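Local coordinates for protein malonyl CoA reductase (malonate semialdehyde-forming) (Sulfolobus tokodaii, PDB 2EP5) that probably catalyses the NADPH-dependent reduction of malonyl-CoA to malonate semialdehyde, and belongs to the aspartate-semialdehyde dehydrogenase family, at residues Ala2-Val7 against Tyr29-Lys34; Ala25-Leu30 against Thr340-Lys345. All coordinates share one frame; numbering follows the deposited sequence.

Contact 1: residues Ala2-Val7 against Tyr29-Lys34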
loop_
_atom_site.group_PDB
_atom_site.type_symbol
_atom_site.label_atom_id
_atom_site.label_comp_id
_atom_site.label_asym_id
_atom_site.label_seq_id
_atom_site.Cartn_x
_atom_site.Cartn_y
_atom_site.Cartn_z
ATOM N N ALA A 2 17.105 -41.284 11.094
ATOM C CA ALA A 2 15.765 -41.933 11.057
ATOM C C ALA A 2 15.513 -42.593 9.706
ATOM O O ALA A 2 16.240 -42.353 8.740
ATOM C CB ALA A 2 14.682 -40.900 11.341
ATOM N N ASP A 3 14.488 -43.438 9.646
ATOM C CA ASP A 3 14.147 -44.103 8.395
ATOM C C ASP A 3 13.324 -43.138 7.562
ATOM O O ASP A 3 12.216 -42.754 7.945
ATOM C CB ASP A 3 13.352 -45.381 8.655
ATOM C CG ASP A 3 14.184 -46.450 9.331
ATOM O OD1 ASP A 3 15.250 -46.806 8.781
ATOM O OD2 ASP A 3 13.769 -46.930 10.406
ATOM N N LYS A 4 13.876 -42.745 6.422
ATOM C CA LYS A 4 13.214 -41.802 5.541
ATOM C C LYS A 4 12.013 -42.337 4.771
ATOM O O LYS A 4 11.982 -43.492 4.364
ATOM C CB LYS A 4 14.232 -41.216 4.557
ATOM C CG LYS A 4 14.972 -39.989 5.086
ATOM C CD LYS A 4 15.790 -40.294 6.333
ATOM C CE LYS A 4 16.353 -39.019 6.962
ATOM N NZ LYS A 4 17.211 -38.223 6.037
ATOM N N ILE A 5 11.016 -41.476 4.599
ATOM C CA ILE A 5 9.815 -41.797 3.839
ATOM C C ILE A 5 9.935 -40.911 2.603
ATOM O O ILE A 5 9.976 -39.683 2.709
ATOM C CB ILE A 5 8.522 -41.429 4.610
ATOM C CG1 ILE A 5 8.305 -42.397 5.771
ATOM C CG2 ILE A 5 7.322 -41.492 3.687
ATOM C CD1 ILE A 5 9.370 -42.336 6.836
ATOM N N LYS A 6 10.013 -41.536 1.435
ATOM C CA LYS A 6 10.157 -40.800 0.185
ATOM C C LYS A 6 8.854 -40.187 -0.311
ATOM O O LYS A 6 7.850 -40.877 -0.468
ATOM C CB LYS A 6 10.753 -41.724 -0.875
ATOM C CG LYS A 6 12.169 -42.161 -0.536
ATOM C CD LYS A 6 12.741 -43.107 -1.572
ATOM C CE LYS A 6 14.242 -43.275 -1.371
ATOM N NZ LYS A 6 14.606 -43.616 0.040
ATOM N N VAL A 7 8.876 -38.883 -0.562
ATOM C CA VAL A 7 7.684 -38.189 -1.034
ATOM C C VAL A 7 7.907 -37.396 -2.321
ATOM O O VAL A 7 9.036 -37.042 -2.670
ATOM C CB VAL A 7 7.146 -37.218 0.048
ATOM C CG1 VAL A 7 6.922 -37.971 1.358
ATOM C CG2 VAL A 7 8.118 -36.048 0.246
ATOM N N TYR A 29 12.438 -36.993 8.623
ATOM C CA TYR A 29 12.278 -38.250 7.887
ATOM C C TYR A 29 11.581 -38.188 6.526
ATOM O O TYR A 29 11.653 -39.142 5.755
ATOM C CB TYR A 29 11.574 -39.297 8.756
ATOM C CG TYR A 29 10.337 -38.811 9.469
ATOM C CD1 TYR A 29 10.431 -38.147 10.689
ATOM C CD2 TYR A 29 9.068 -39.037 8.937
ATOM C CE1 TYR A 29 9.292 -37.726 11.365
ATOM C CE2 TYR A 29 7.923 -38.619 9.605
ATOM C CZ TYR A 29 8.042 -37.968 10.815
ATOM O OH TYR A 29 6.913 -37.574 11.494
ATOM N N LEU A 30 10.899 -37.087 6.231
ATOM C CA LEU A 30 10.227 -36.939 4.943
ATOM C C LEU A 30 11.265 -36.470 3.923
ATOM O O LEU A 30 11.744 -35.344 3.999
ATOM C CB LEU A 30 9.092 -35.914 5.057
ATOM C CG LEU A 30 7.636 -36.386 5.171
ATOM C CD1 LEU A 30 7.537 -37.694 5.926
ATOM C CD2 LEU A 30 6.815 -35.297 5.845
ATOM N N GLU A 31 11.612 -37.336 2.975
ATOM C CA GLU A 31 12.608 -37.015 1.955
ATOM C C GLU A 31 11.999 -36.704 0.590
ATOM O O GLU A 31 11.580 -37.608 -0.142
ATOM C CB GLU A 31 13.607 -38.168 1.817
ATOM C CG GLU A 31 14.635 -37.986 0.698
ATOM C CD GLU A 31 15.741 -39.037 0.731
ATOM O OE1 GLU A 31 15.428 -40.232 0.933
ATOM O OE2 GLU A 31 16.924 -38.671 0.547
ATOM N N LEU A 32 11.970 -35.421 0.250
ATOM C CA LEU A 32 11.421 -34.975 -1.020
ATOM C C LEU A 32 12.380 -35.368 -2.137
ATOM O O LEU A 32 13.500 -34.848 -2.224
ATOM C CB LEU A 32 11.217 -33.459 -1.000
ATOM C CG LEU A 32 10.735 -32.801 -2.294
ATOM C CD1 LEU A 32 9.407 -33.417 -2.723
ATOM C CD2 LEU A 32 10.599 -31.294 -2.077
ATOM N N VAL A 33 11.939 -36.289 -2.988
ATOM C CA VAL A 33 12.772 -36.764 -4.078
ATOM C C VAL A 33 12.237 -36.402 -5.450
ATOM O O VAL A 33 12.935 -36.571 -6.447
ATOM C CB VAL A 33 12.946 -38.290 -4.015
ATOM C CG1 VAL A 33 13.514 -38.689 -2.659
ATOM C CG2 VAL A 33 11.609 -38.982 -4.270
ATOM N N LYS A 34 11.004 -35.907 -5.501
ATOM C CA LYS A 34 10.394 -35.532 -6.778
ATOM C C LYS A 34 9.411 -34.372 -6.678
ATOM O O LYS A 34 8.539 -34.340 -5.808
ATOM C CB LYS A 34 9.678 -36.737 -7.413
ATOM C CG LYS A 34 10.611 -37.796 -7.978
ATOM C CD LYS A 34 9.854 -39.000 -8.486
ATOM C CE LYS A 34 10.805 -39.978 -9.146
ATOM N NZ LYS A 34 10.086 -41.142 -9.716
#
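The carbonyl oxygen of Y29 is gripped twice from the 2-7 segment, by one N-H and one C-H. The amide of I5 gives the shortest bond of the contact, I5 N to Y29 O at 2.7 Å, nearly straight (165°) and lying in the carbonyl plane; K4 CA adds a CA-H...O contact to the same oxygen at 3.1 Å. The parallel pairing then alternates: E31 N donates to I5 O, V7 N to E31 O, and V33 N reaches V7 O at 3.0 Å almost along the C=O axis. I5, V7, L30 and L32 all face one side of the sheet. There I5 CB lies 4.1 Å from L30 CD1, and the V7 and L30 side chains cross obliquely, V7 CG1 4.2 Å from L30 CG. I5 CD1 approaches the Y29 ring obliquely, 3.9 Å from Y29 CD2, the two side chains pointing the same way. On the other face K6 and E31 run side by side. With CG anti to its backbone N (chi1 176°), the extended E31 side chain brings OE1 to K6 NZ at 3.6 Å, a salt bridge, while the bent chain of K4 crosses E31 at about a right angle. The pairing joins strands 5-10 and 30-36, the two strands of the first beta-alpha-beta unit of the Rossmann-type domain, with helix 15-24 as the connection. Beyond 5-10 the sheet continues through K6, bonded by its backbone to D79 and V80, and helix 334-347 meets L30 through I338.

Contact 2: residues Ala25-Leu30 against Thr340-Lys345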
loop_
_atom_site.group_PDB
_atom_site.type_symbol
_atom_site.label_atom_id
_atom_site.label_comp_id
_atom_site.label_asym_id
_atom_site.label_seq_id
_atom_site.Cartn_x
_atom_site.Cartn_y
_atom_site.Cartn_z
ATOM N N ALA A 25 12.699 -29.480 2.722
ATOM C CA ALA A 25 14.128 -29.486 2.468
ATOM C C ALA A 25 14.917 -29.792 3.738
ATOM O O ALA A 25 16.052 -30.272 3.680
ATOM C CB ALA A 25 14.555 -28.144 1.898
ATOM N N LYS A 26 14.299 -29.535 4.883
ATOM C CA LYS A 26 14.950 -29.757 6.164
ATOM C C LYS A 26 14.156 -30.684 7.095
ATOM O O LYS A 26 14.311 -30.622 8.316
ATOM C CB LYS A 26 15.169 -28.406 6.850
ATOM C CG LYS A 26 13.871 -27.742 7.327
ATOM C CD LYS A 26 14.073 -26.274 7.712
ATOM C CE LYS A 26 13.908 -25.338 6.509
ATOM N NZ LYS A 26 14.852 -25.611 5.384
ATOM N N HIS A 27 13.316 -31.547 6.528
ATOM C CA HIS A 27 12.515 -32.451 7.346
ATOM C C HIS A 27 13.298 -33.666 7.844
ATOM O O HIS A 27 14.101 -34.238 7.113
ATOM C CB HIS A 27 11.289 -32.935 6.574
ATOM C CG HIS A 27 10.261 -33.590 7.444
ATOM N ND1 HIS A 27 9.127 -32.936 7.875
ATOM C CD2 HIS A 27 10.231 -34.815 8.022
ATOM C CE1 HIS A 27 8.445 -33.728 8.682
ATOM N NE2 HIS A 27 9.095 -34.874 8.791
ATOM N N PRO A 28 13.066 -34.075 9.105
ATOM C CA PRO A 28 13.726 -35.224 9.740
ATOM C C PRO A 28 13.649 -36.542 8.953
ATOM O O PRO A 28 14.679 -37.143 8.661
ATOM C CB PRO A 28 13.016 -35.324 11.090
ATOM C CG PRO A 28 12.715 -33.911 11.404
ATOM C CD PRO A 28 12.226 -33.355 10.084
ATOM N N TYR A 29 12.438 -36.993 8.623
ATOM C CA TYR A 29 12.278 -38.250 7.887
ATOM C C TYR A 29 11.581 -38.188 6.526
ATOM O O TYR A 29 11.653 -39.142 5.755
ATOM C CB TYR A 29 11.574 -39.297 8.756
ATOM C CG TYR A 29 10.337 -38.811 9.469
ATOM C CD1 TYR A 29 10.431 -38.147 10.689
ATOM C CD2 TYR A 29 9.068 -39.037 8.937
ATOM C CE1 TYR A 29 9.292 -37.726 11.365
ATOM C CE2 TYR A 29 7.923 -38.619 9.605
ATOM C CZ TYR A 29 8.042 -37.968 10.815
ATOM O OH TYR A 29 6.913 -37.574 11.494
ATOM N N LEU A 30 10.899 -37.087 6.231
ATOM C CA LEU A 30 10.227 -36.939 4.943
ATOM C C LEU A 30 11.265 -36.470 3.923
ATOM O O LEU A 30 11.744 -35.344 3.999
ATOM C CB LEU A 30 9.092 -35.914 5.057
ATOM C CG LEU A 30 7.636 -36.386 5.171
ATOM C CD1 LEU A 30 7.537 -37.694 5.926
ATOM C CD2 LEU A 30 6.815 -35.297 5.845
ATOM N N THR A 340 -0.218 -33.702 8.319
ATOM C CA THR A 340 -1.146 -34.802 8.113
ATOM C C THR A 340 -0.360 -36.067 7.821
ATOM O O THR A 340 -0.692 -37.135 8.331
ATOM C CB THR A 340 -2.126 -34.507 6.955
ATOM O OG1 THR A 340 -2.920 -33.359 7.289
ATOM C CG2 THR A 340 -3.054 -35.699 6.719
ATOM N N VAL A 341 0.693 -35.946 7.012
ATOM C CA VAL A 341 1.524 -37.106 6.693
ATOM C C VAL A 341 2.215 -37.610 7.967
ATOM O O VAL A 341 2.269 -38.819 8.213
ATOM C CB VAL A 341 2.620 -36.785 5.633
ATOM C CG1 VAL A 341 3.433 -38.039 5.345
ATOM C CG2 VAL A 341 1.986 -36.278 4.346
ATOM N N GLU A 342 2.729 -36.691 8.780
ATOM C CA GLU A 342 3.399 -37.099 10.015
ATOM C C GLU A 342 2.443 -37.920 10.889
ATOM O O GLU A 342 2.813 -38.970 11.420
ATOM C CB GLU A 342 3.900 -35.874 10.792
ATOM C CG GLU A 342 4.651 -34.870 9.927
ATOM C CD GLU A 342 5.303 -33.749 10.724
ATOM O OE1 GLU A 342 4.809 -33.409 11.818
ATOM O OE2 GLU A 342 6.311 -33.194 10.246
ATOM N N VAL A 343 1.211 -37.443 11.028
ATOM C CA VAL A 343 0.214 -38.145 11.827
ATOM C C VAL A 343 -0.042 -39.555 11.279
ATOM O O VAL A 343 -0.105 -40.522 12.038
ATOM C CB VAL A 343 -1.130 -37.374 11.849
ATOM C CG1 VAL A 343 -2.208 -38.235 12.491
ATOM C CG2 VAL A 343 -0.972 -36.056 12.604
ATOM N N MET A 344 -0.197 -39.654 9.961
ATOM C CA MET A 344 -0.453 -40.929 9.304
ATOM C C MET A 344 0.657 -41.931 9.609
ATOM O O MET A 344 0.389 -43.104 9.861
ATOM C CB MET A 344 -0.583 -40.727 7.790
ATOM C CG MET A 344 -1.862 -40.020 7.351
ATOM S SD MET A 344 -1.876 -39.601 5.590
ATOM C CE MET A 344 -2.364 -41.153 4.846
ATOM N N LYS A 345 1.905 -41.473 9.587
ATOM C CA LYS A 345 3.024 -42.357 9.894
ATOM C C LYS A 345 2.892 -42.779 11.359
ATOM O O LYS A 345 3.029 -43.955 11.696
ATOM C CB LYS A 345 4.356 -41.633 9.662
ATOM C CG LYS A 345 5.594 -42.439 10.052
ATOM C CD LYS A 345 5.731 -43.708 9.224
ATOM C CE LYS A 345 6.938 -44.538 9.664
ATOM N NZ LYS A 345 7.122 -45.765 8.833
#
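E342, Y29 and L30 lose the most surface where the loop after helix 15-24 meets helix 334-347. Y29 carries its CG in the crowded position between backbone N and carbonyl carbon (chi1 47°), which places the hydroxyl against the helix. There it ends on the aliphatic root of E342, with Y29 OH 3.5 Å from E342 CB, the two side chains crossing at about a right angle. One turn on, K345 CG approaches the same ring obliquely, 4.5 Å from Y29 CE2. The extended E342 chain runs on past the hydroxyl to its buried carboxylate, where OE2 takes a hydrogen bond with T279 OG1. An alanine at E342 would remove the carboxylate and with it the T279 bond, and would probably loosen the packing against L277 and P278. The edge of the H27 imidazole meets the face of the Y29 ring in a T-shaped stack. L30 adds the apolar part of the contact: L30 CD1 meets V341 CG1 at 4.2 Å, the valine branch anti to its backbone N. H27 also touches I338, a turn earlier in the helix. The contact thus sets helix 334-347 across the parallel sheet of the nucleotide-binding domain, from L30 of strand 30-36 to V146 of strand 144-147, which T340 and M344 touch.

Contacts 1 and 2 lie about 8 Å apart, centre to centre, and share Y29 and L30, which work in two directions at once. The Y29 backbone belongs to the strand pairing of contact 1 while its hydroxyl reaches the helix of contact 2; L30 CD1 touches I5 in one contact and V341 in the other, the two partners roughly at right angles about it. A direct touch also joins them, K4 CE packing 3.0 Å from P28 O. Together they tie the first crossover of the Rossmann-type domain to helix 334-347, which closes the chain more than 300 residues later. Both lie away from the predicted catalytic residues C151 and H244, so the arrangement is packing within the fold.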